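Local atomic coordinates of Old Yellow Enzyme (Pichia, PDB entry 6AGZ), a protein that probably catalyses the flavin-dependent reduction of the carbon-carbon double bond of enone compounds, as an FMN-binding member of the Old Yellow Enzyme family. Residues A[16-21]-A[337-342]; A[27-32]-A[350-355]; A[304-307]-A[312-315]. All coordinates share one frame; numbering follows the deposited sequence.

How the contacts relate
From the N terminus, residues 16-21 form one arm of a hairpin that contact 1 packs against the eighth strand of the (alpha/beta)8 barrel, while residues 27-32, which hold the first strand, meet the helix 352-358 in contact 2. The two long loops cross, since 337-342 is reached before 350-355. Contact 3 is local: a helix and the seventh strand, five residues apart, lie within both long loops. Strands 313-316, 338-341 and 29-31 are consecutive neighbours in the sheet; Leu339 N probably bonds Val313 O, and Val30 N probably bonds Ile340 O, so the three contacts share one continuous wall.

Contact 1. Residues A[16-21]-A[337-342]; sequences KPIKVG and RTLIGC. With FMN (flavin mononucleotide), chain C.
Segments 16-21 and 337-342 meet without pairing their backbones: their nearest CA atoms, those of Ile18 in strand 18-20 and of Arg337 just before strand 338-341, are 7.7 Å apart, and what joins them is side-chain packing. Ile18 does most of the touching on its side. Its CB is directed at the other segment, and both of its branches are used. Ile18 CG1 is anti to the backbone N (chi1 -176°) and the chain stays extended beyond it, so that Ile18 CD1 lies 4.2 Å from Arg337 CA, beside the backbone. The shorter branch, CG2, lies 3.9 Å from Leu339 CD2, and Ile18 CD1 comes almost as near the same methyl, at 4.1 Å. Leu339 CD2 thus faces both ends of the isoleucine, with the side chains crossing obliquely. The other methyl, Leu339 CD1, reaches Val20 CG2 more loosely, at 4.4 Å.

Ile18 and Val20 belong to the beta hairpin 18-20/23-25, which in Old Yellow Enzymes closes the N-terminal end of the (alpha/beta)8 barrel. Leu339 is an inward-facing residue of the eighth strand, packed also on Leu314 of the seventh, and so presents its methyls to this lid. Arg337 turns its side chain away: NH1 bonds the carbonyl oxygens of Gly311 and Trp309, and NE forms a salt bridge with Asp335. The strand runs from this apolar end to the cofactor end, where Cys342 CA approaches the FMN phosphate oxygen O2P at 3.3 Å and the next amide, Ser343 N, is hydrogen-bonded to FMN.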
loop_
_atom_site.group_PDB
_atom_site.type_symbol
_atom_site.label_atom_id
_atom_site.label_comp_id
_atom_site.label_asym_id
_atom_site.label_seq_id
_atom_site.Cartn_x
_atom_site.Cartn_y
_atom_site.Cartn_z
ATOM N N LYS A 16 25.112 -15.459 -5.827
ATOM C CA LYS A 16 25.907 -14.716 -4.863
ATOM C C LYS A 16 25.464 -15.099 -3.461
ATOM O O LYS A 16 24.258 -15.074 -3.176
ATOM C CB LYS A 16 25.749 -13.211 -5.074
ATOM C CG LYS A 16 26.598 -12.340 -4.156
ATOM C CD LYS A 16 26.404 -10.859 -4.452
ATOM C CE LYS A 16 27.220 -9.993 -3.504
ATOM N NZ LYS A 16 26.406 -9.495 -2.356
ATOM N N PRO A 17 26.386 -15.479 -2.576
ATOM C CA PRO A 17 25.986 -15.915 -1.233
ATOM C C PRO A 17 25.242 -14.817 -0.487
ATOM O O PRO A 17 25.382 -13.625 -0.775
ATOM C CB PRO A 17 27.321 -16.245 -0.551
ATOM C CG PRO A 17 28.276 -16.489 -1.679
ATOM C CD PRO A 17 27.841 -15.570 -2.779
ATOM N N ILE A 18 24.435 -15.232 0.485
ATOM C CA ILE A 18 23.619 -14.284 1.241
ATOM C C ILE A 18 23.351 -14.861 2.623
ATOM O O ILE A 18 23.152 -16.068 2.779
ATOM C CB ILE A 18 22.303 -13.955 0.501
ATOM C CG1 ILE A 18 21.513 -12.881 1.252
ATOM C CG2 ILE A 18 21.459 -15.208 0.303
ATOM C CD1 ILE A 18 20.187 -12.536 0.609
ATOM N N LYS A 19 23.355 -13.993 3.630
ATOM C CA LYS A 19 23.052 -14.398 4.995
ATOM C C LYS A 19 21.553 -14.266 5.237
ATOM O O LYS A 19 20.992 -13.172 5.113
ATOM C CB LYS A 19 23.835 -13.555 6.001
ATOM C CG LYS A 19 23.482 -13.857 7.447
ATOM C CD LYS A 19 24.633 -13.535 8.382
ATOM C CE LYS A 19 24.549 -14.368 9.652
ATOM N NZ LYS A 19 24.467 -13.523 10.873
ATOM N N VAL A 20 20.910 -15.381 5.571
ATOM C CA VAL A 20 19.490 -15.410 5.902
ATOM C C VAL A 20 19.346 -16.036 7.281
ATOM O O VAL A 20 19.923 -17.097 7.548
ATOM C CB VAL A 20 18.672 -16.185 4.854
ATOM C CG1 VAL A 20 17.190 -16.125 5.188
ATOM C CG2 VAL A 20 18.928 -15.625 3.464
ATOM N N GLY A 21 18.592 -15.377 8.154
ATOM C CA GLY A 21 18.527 -15.833 9.531
ATOM C C GLY A 21 19.914 -15.789 10.138
ATOM O O GLY A 21 20.602 -14.763 10.098
ATOM N N ARG A 337 18.998 -8.210 -1.113
ATOM C CA ARG A 337 18.195 -8.930 -0.131
ATOM C C ARG A 337 17.088 -9.762 -0.775
ATOM O O ARG A 337 16.124 -10.126 -0.095
ATOM C CB ARG A 337 17.596 -7.959 0.895
ATOM C CG ARG A 337 16.886 -6.730 0.311
ATOM C CD ARG A 337 15.444 -7.028 -0.090
ATOM N NE ARG A 337 14.697 -5.829 -0.457
ATOM C CZ ARG A 337 13.697 -5.323 0.260
ATOM N NH1 ARG A 337 13.316 -5.915 1.383
ATOM N NH2 ARG A 337 13.072 -4.228 -0.151
ATOM N N THR A 338 17.204 -10.084 -2.060
ATOM C CA THR A 338 16.130 -10.729 -2.802
ATOM C C THR A 338 16.499 -12.166 -3.144
ATOM O O THR A 338 17.542 -12.417 -3.757
ATOM C CB THR A 338 15.806 -9.955 -4.082
ATOM O OG1 THR A 338 15.371 -8.632 -3.743
ATOM C CG2 THR A 338 14.707 -10.659 -4.864
ATOM N N LEU A 339 15.640 -13.098 -2.746
ATOM C CA LEU A 339 15.714 -14.493 -3.151
ATOM C C LEU A 339 14.709 -14.751 -4.268
ATOM O O LEU A 339 13.657 -14.113 -4.337
ATOM C CB LEU A 339 15.427 -15.424 -1.970
ATOM C CG LEU A 339 16.229 -15.215 -0.684
ATOM C CD1 LEU A 339 15.737 -16.154 0.408
ATOM C CD2 LEU A 339 17.714 -15.417 -0.932
ATOM N N ILE A 340 15.041 -15.696 -5.143
ATOM C CA ILE A 340 14.194 -16.049 -6.278
ATOM C C ILE A 340 13.765 -17.500 -6.117
ATOM O O ILE A 340 14.612 -18.400 -6.050
ATOM C CB ILE A 340 14.913 -15.835 -7.619
ATOM C CG1 ILE A 340 15.263 -14.356 -7.804
ATOM C CG2 ILE A 340 14.046 -16.323 -8.767
ATOM C CD1 ILE A 340 14.056 -13.459 -7.987
ATOM N N GLY A 341 12.457 -17.725 -6.055
ATOM C CA GLY A 341 11.902 -19.058 -5.909
ATOM C C GLY A 341 11.391 -19.597 -7.241
ATOM O O GLY A 341 10.728 -18.885 -7.993
ATOM N N CYS A 342 11.720 -20.856 -7.514
ATOM C CA CYS A 342 11.259 -21.555 -8.712
ATOM C C CYS A 342 10.723 -22.914 -8.281
ATOM O O CYS A 342 11.492 -23.774 -7.838
ATOM C CB CYS A 342 12.385 -21.706 -9.735
ATOM S SG CYS A 342 13.198 -20.154 -10.185
HETATM N N1 FMN C . 2.784 -22.686 -2.311
HETATM C C2 FMN C . 2.718 -22.724 -0.931
HETATM O O2 FMN C . 2.875 -21.692 -0.279
HETATM N N3 FMN C . 2.476 -23.916 -0.279
HETATM C C4 FMN C . 2.300 -25.073 -1.007
HETATM O O4 FMN C . 2.083 -26.140 -0.434
HETATM C C4A FMN C . 2.365 -25.036 -2.394
HETATM N N5 FMN C . 2.188 -26.193 -3.117
HETATM C C5A FMN C . 2.255 -26.165 -4.493
HETATM C C6 FMN C . 2.075 -27.338 -5.215
HETATM C C7 FMN C . 2.140 -27.319 -6.602
HETATM C C7M FMN C . 1.948 -28.585 -7.379
HETATM C C8 FMN C . 2.383 -26.126 -7.269
HETATM C C8M FMN C . 2.453 -26.103 -8.767
HETATM C C9 FMN C . 2.560 -24.953 -6.546
HETATM C C9A FMN C . 2.499 -24.968 -5.155
HETATM N N10 FMN C . 2.674 -23.802 -4.430
HETATM C C10 FMN C . 2.607 -23.837 -3.050
HETATM C "C1'" FMN C . 2.950 -22.507 -5.140
HETATM C "C2'" FMN C . 4.457 -22.436 -5.404
HETATM O "O2'" FMN C . 5.145 -22.432 -4.172
HETATM C "C3'" FMN C . 4.869 -21.221 -6.234
HETATM O "O3'" FMN C . 4.584 -20.035 -5.529
HETATM C "C4'" FMN C . 4.160 -21.213 -7.585
HETATM O "O4'" FMN C . 4.248 -22.490 -8.174
HETATM C "C5'" FMN C . 4.771 -20.194 -8.539
HETATM O "O5'" FMN C . 6.154 -20.438 -8.667
HETATM P P FMN C . 6.746 -21.035 -10.040
HETATM O O1P FMN C . 6.275 -20.179 -11.192
HETATM O O2P FMN C . 8.254 -21.029 -9.993
HETATM O O3P FMN C . 6.253 -22.451 -10.213
#

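Contact 2. Residues A[27-32]-A[350-355]; sequences NRLVFP and PDLPNR
Leu29 meets the helical residues Leu352 and Pro353 on the outer surface of the (alpha/beta)8 barrel, where helix 352-358, the second helix after the last strand, packs on the first strand. One methyl carries the contact. Leu29 CD2 lies 3.7 Å from Pro353 CA and 3.9 Å from Pro353 CG, pressed against the backbone carbon and the ring together; the two side chains cross at about a right angle. Leu29 CD2 also approaches Leu352 CD2, at 4.5 Å, a looser touch. With CG anti to the backbone N (chi1 171°), the leucine projects from the strand far enough for this single branch to meet the first turn of helix 352-358. All three residues are buried, and the contact is wholly apolar.

A second shell of polar contacts surrounds both partners. On the strand side, Asn27 folds back in an Asx turn: its OD1 accepts the amide of Leu29 (N to OD1 3.1 Å), a bent bond (141° at the hydrogen) whose donor stands 42° out of the carbonyl plane; the turn leads the chain into the strand. Asn27 ND2 in turn bonds Asn60 OD1, and Asn60 also packs on Pro353, linking the two sides indirectly.

On the helix side, Asp351 occupies the N-cap position without making a capping bond; Asp351 OD2 accepts from the backbone N of Tyr385. Arg355 grips Asp351 OD1 side-on in a salt bridge, in the guanidinium plane, with Arg355 NE at 2.9 Å and Arg355 NH2 at 3.1 Å.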
loop_
_atom_site.group_PDB
_atom_site.type_symbol
_atom_site.label_atom_id
_atom_site.label_comp_id
_atom_site.label_asym_id
_atom_site.label_seq_id
_atom_site.Cartn_x
_atom_site.Cartn_y
_atom_site.Cartn_z
ATOM N N ASN A 27 23.660 -19.638 -2.468
ATOM C CA ASN A 27 23.012 -18.957 -3.578
ATOM C C ASN A 27 21.685 -18.386 -3.095
ATOM O O ASN A 27 21.315 -18.517 -1.923
ATOM C CB ASN A 27 22.825 -19.896 -4.780
ATOM C CG ASN A 27 21.961 -21.110 -4.464
ATOM O OD1 ASN A 27 20.864 -20.991 -3.917
ATOM N ND2 ASN A 27 22.458 -22.290 -4.818
ATOM N N ARG A 28 20.961 -17.748 -4.014
ATOM C CA ARG A 28 19.675 -17.132 -3.707
ATOM C C ARG A 28 18.542 -17.766 -4.506
ATOM O O ARG A 28 17.474 -17.164 -4.657
ATOM C CB ARG A 28 19.749 -15.623 -3.947
ATOM C CG ARG A 28 20.993 -15.015 -3.318
ATOM C CD ARG A 28 21.047 -13.502 -3.401
ATOM N NE ARG A 28 22.311 -13.009 -2.862
ATOM C CZ ARG A 28 22.624 -11.725 -2.729
ATOM N NH1 ARG A 28 21.762 -10.788 -3.097
ATOM N NH2 ARG A 28 23.802 -11.378 -2.226
ATOM N N LEU A 29 18.760 -18.976 -5.015
ATOM C CA LEU A 29 17.715 -19.764 -5.653
ATOM C C LEU A 29 17.036 -20.626 -4.597
ATOM O O LEU A 29 17.708 -21.332 -3.837
ATOM C CB LEU A 29 18.303 -20.639 -6.762
ATOM C CG LEU A 29 17.388 -21.688 -7.394
ATOM C CD1 LEU A 29 16.295 -21.030 -8.223
ATOM C CD2 LEU A 29 18.196 -22.663 -8.238
ATOM N N VAL A 30 15.709 -20.567 -4.549
ATOM C CA VAL A 30 14.929 -21.218 -3.505
ATOM C C VAL A 30 13.948 -22.189 -4.144
ATOM O O VAL A 30 13.344 -21.886 -5.178
ATOM C CB VAL A 30 14.183 -20.188 -2.631
ATOM C CG1 VAL A 30 13.372 -20.885 -1.545
ATOM C CG2 VAL A 30 15.161 -19.199 -2.021
ATOM N N PHE A 31 13.806 -23.362 -3.528
ATOM C CA PHE A 31 12.732 -24.293 -3.840
ATOM C C PHE A 31 11.546 -23.943 -2.949
ATOM O O PHE A 31 11.541 -24.288 -1.760
ATOM C CB PHE A 31 13.177 -25.740 -3.615
ATOM C CG PHE A 31 12.165 -26.769 -4.048
ATOM C CD1 PHE A 31 11.149 -26.445 -4.932
ATOM C CD2 PHE A 31 12.234 -28.066 -3.564
ATOM C CE1 PHE A 31 10.222 -27.393 -5.326
ATOM C CE2 PHE A 31 11.311 -29.018 -3.954
ATOM C CZ PHE A 31 10.304 -28.681 -4.836
ATOM N N PRO A 32 10.539 -23.255 -3.476
ATOM C CA PRO A 32 9.405 -22.837 -2.647
ATOM C C PRO A 32 8.610 -24.042 -2.182
ATOM O O PRO A 32 8.782 -25.149 -2.714
ATOM C CB PRO A 32 8.578 -21.951 -3.598
ATOM C CG PRO A 32 9.479 -21.664 -4.769
ATOM C CD PRO A 32 10.370 -22.853 -4.880
ATOM N N PRO A 350 15.739 -31.946 -10.797
ATOM C CA PRO A 350 16.393 -32.097 -9.490
ATOM C C PRO A 350 17.733 -31.391 -9.406
ATOM O O PRO A 350 18.157 -31.027 -8.302
ATOM C CB PRO A 350 16.545 -33.619 -9.342
ATOM C CG PRO A 350 16.539 -34.139 -10.735
ATOM C CD PRO A 350 15.602 -33.234 -11.499
ATOM N N ASP A 351 18.412 -31.184 -10.535
ATOM C CA ASP A 351 19.666 -30.443 -10.582
ATOM C C ASP A 351 19.478 -29.032 -11.132
ATOM O O ASP A 351 20.362 -28.510 -11.820
ATOM C CB ASP A 351 20.697 -31.213 -11.408
ATOM C CG ASP A 351 20.213 -31.514 -12.811
ATOM O OD1 ASP A 351 18.989 -31.421 -13.047
ATOM O OD2 ASP A 351 21.051 -31.842 -13.676
ATOM N N LEU A 352 18.339 -28.408 -10.842
ATOM C CA LEU A 352 18.059 -27.061 -11.333
ATOM C C LEU A 352 19.120 -26.027 -10.966
ATOM O O LEU A 352 19.417 -25.170 -11.817
ATOM C CB LEU A 352 16.679 -26.607 -10.828
ATOM C CG LEU A 352 16.201 -25.233 -11.313
ATOM C CD1 LEU A 352 15.895 -25.281 -12.801
ATOM C CD2 LEU A 352 14.986 -24.755 -10.528
ATOM N N PRO A 353 19.711 -26.023 -9.760
ATOM C CA PRO A 353 20.760 -25.024 -9.483
ATOM C C PRO A 353 21.913 -25.053 -10.472
ATOM O O PRO A 353 22.363 -23.990 -10.917
ATOM C CB PRO A 353 21.217 -25.392 -8.066
ATOM C CG PRO A 353 20.017 -25.995 -7.442
ATOM C CD PRO A 353 19.332 -26.760 -8.538
ATOM N N ASN A 354 22.409 -26.237 -10.834
ATOM C CA ASN A 354 23.524 -26.296 -11.772
ATOM C C ASN A 354 23.090 -25.946 -13.189
ATOM O O ASN A 354 23.868 -25.349 -13.944
ATOM C CB ASN A 354 24.176 -27.677 -11.734
ATOM C CG ASN A 354 25.051 -27.868 -10.511
ATOM O OD1 ASN A 354 25.335 -26.915 -9.784
ATOM N ND2 ASN A 354 25.497 -29.098 -10.286
ATOM N N ARG A 355 21.858 -26.301 -13.569
ATOM C CA ARG A 355 21.380 -25.976 -14.909
ATOM C C ARG A 355 21.224 -24.470 -15.083
ATOM O O ARG A 355 21.581 -23.915 -16.129
ATOM C CB ARG A 355 20.053 -26.684 -15.193
ATOM C CG ARG A 355 20.149 -28.201 -15.297
ATOM C CD ARG A 355 18.979 -28.771 -16.076
ATOM N NE ARG A 355 18.600 -30.093 -15.586
ATOM C CZ ARG A 355 17.820 -30.950 -16.240
ATOM N NH1 ARG A 355 17.331 -30.621 -17.422
ATOM N NH2 ARG A 355 17.536 -32.124 -15.697
#

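Contact 3. Residues A[304-307]-A[312-315]; sequences WMLQ and VVLR
In the beta-alpha-beta unit joining the sixth and seventh strands of the barrel, Leu306 of helix 303-308 packs back on Val313 of strand 313-316 and on the end of Arg315. The leucine spreads both methyls over the valine: CD2 lies 3.7 Å from Val313 CG2 and 4.0 Å from Val313 CG1, while Leu306 CD1 is 3.9 Å from Val313 CG1. The two side chains cross at about a right angle. Val313 CG2 is anti to its own N and CG1 stands between N and the carbonyl carbon (chi1 54°), a choice that offers both methyls to the helix.

This is the outward-facing side of the (alpha/beta)8 sheet, and Val313 and Arg315, two residues apart on the strand, both point CB toward the helix. Arg315 brings NH1 to 4.2 Å from Leu306 CD1, which approaches the guanidinium obliquely. Its charge is answered elsewhere, by a salt bridge from NE to Glu286. The helix is also tied through its backbone, Leu306 O accepting from Arg337 NH2.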
loop_
_atom_site.group_PDB
_atom_site.type_symbol
_atom_site.label_atom_id
_atom_site.label_comp_id
_atom_site.label_asym_id
_atom_site.label_seq_id
_atom_site.Cartn_x
_atom_site.Cartn_y
_atom_site.Cartn_z
ATOM N N TRP A 304 5.379 -2.060 -3.927
ATOM C CA TRP A 304 5.000 -1.443 -2.660
ATOM C C TRP A 304 5.367 -2.333 -1.479
ATOM O O TRP A 304 5.803 -1.837 -0.434
ATOM C CB TRP A 304 3.504 -1.131 -2.651
ATOM C CG TRP A 304 2.632 -2.331 -2.871
ATOM C CD1 TRP A 304 2.209 -2.825 -4.069
ATOM C CD2 TRP A 304 2.073 -3.184 -1.864
ATOM N NE1 TRP A 304 1.423 -3.935 -3.873
ATOM C CE2 TRP A 304 1.323 -4.176 -2.528
ATOM C CE3 TRP A 304 2.133 -3.207 -0.467
ATOM C CZ2 TRP A 304 0.638 -5.180 -1.844
ATOM C CZ3 TRP A 304 1.453 -4.205 0.211
ATOM C CH2 TRP A 304 0.716 -5.177 -0.478
ATOM N N MET A 305 5.207 -3.651 -1.633
ATOM C CA MET A 305 5.611 -4.566 -0.571
ATOM C C MET A 305 7.073 -4.350 -0.206
ATOM O O MET A 305 7.416 -4.179 0.972
ATOM C CB MET A 305 5.366 -6.013 -1.001
ATOM C CG MET A 305 3.939 -6.287 -1.449
ATOM S SD MET A 305 3.590 -8.030 -1.765
ATOM C CE MET A 305 3.451 -8.652 -0.091
ATOM N N LEU A 306 7.945 -4.302 -1.215
ATOM C CA LEU A 306 9.365 -4.100 -0.956
ATOM C C LEU A 306 9.648 -2.723 -0.374
ATOM O O LEU A 306 10.707 -2.527 0.233
ATOM C CB LEU A 306 10.175 -4.308 -2.239
ATOM C CG LEU A 306 10.330 -5.709 -2.848
ATOM C CD1 LEU A 306 11.806 -6.039 -3.027
ATOM C CD2 LEU A 306 9.639 -6.805 -2.041
ATOM N N GLN A 307 8.727 -1.768 -0.541
ATOM C CA GLN A 307 8.888 -0.477 0.117
ATOM C C GLN A 307 8.774 -0.603 1.629
ATOM O O GLN A 307 9.451 0.125 2.363
ATOM C CB GLN A 307 7.846 0.521 -0.393
ATOM C CG GLN A 307 8.164 1.150 -1.736
ATOM C CD GLN A 307 7.310 2.375 -2.009
ATOM O OE1 GLN A 307 6.684 2.490 -3.063
ATOM N NE2 GLN A 307 7.282 3.299 -1.055
ATOM N N VAL A 312 15.071 -9.718 4.164
ATOM C CA VAL A 312 15.130 -10.677 3.068
ATOM C C VAL A 312 13.722 -10.948 2.564
ATOM O O VAL A 312 12.797 -11.190 3.349
ATOM C CB VAL A 312 15.823 -11.970 3.525
ATOM C CG1 VAL A 312 15.789 -13.014 2.417
ATOM C CG2 VAL A 312 17.255 -11.684 3.952
ATOM N N VAL A 313 13.550 -10.898 1.245
ATOM C CA VAL A 313 12.264 -11.156 0.612
ATOM C C VAL A 313 12.455 -12.239 -0.441
ATOM O O VAL A 313 13.362 -12.149 -1.274
ATOM C CB VAL A 313 11.657 -9.880 -0.008
ATOM C CG1 VAL A 313 12.643 -9.205 -0.957
ATOM C CG2 VAL A 313 10.353 -10.204 -0.721
ATOM N N LEU A 314 11.620 -13.270 -0.385
ATOM C CA LEU A 314 11.625 -14.344 -1.369
ATOM C C LEU A 314 10.503 -14.091 -2.364
ATOM O O LEU A 314 9.334 -14.060 -1.982
ATOM C CB LEU A 314 11.446 -15.704 -0.693
ATOM C CG LEU A 314 11.043 -16.867 -1.602
ATOM C CD1 LEU A 314 12.108 -17.128 -2.657
ATOM C CD2 LEU A 314 10.772 -18.120 -0.784
ATOM N N ARG A 315 10.854 -13.904 -3.631
ATOM C CA ARG A 315 9.878 -13.633 -4.680
ATOM C C ARG A 315 9.730 -14.869 -5.556
ATOM O O ARG A 315 10.728 -15.393 -6.062
ATOM C CB ARG A 315 10.308 -12.427 -5.518
ATOM C CG ARG A 315 10.735 -11.232 -4.680
ATOM C CD ARG A 315 11.096 -10.034 -5.542
ATOM N NE ARG A 315 9.938 -9.499 -6.249
ATOM C CZ ARG A 315 9.927 -8.332 -6.883
ATOM N NH1 ARG A 315 11.013 -7.571 -6.893
ATOM N NH2 ARG A 315 8.830 -7.921 -7.504
#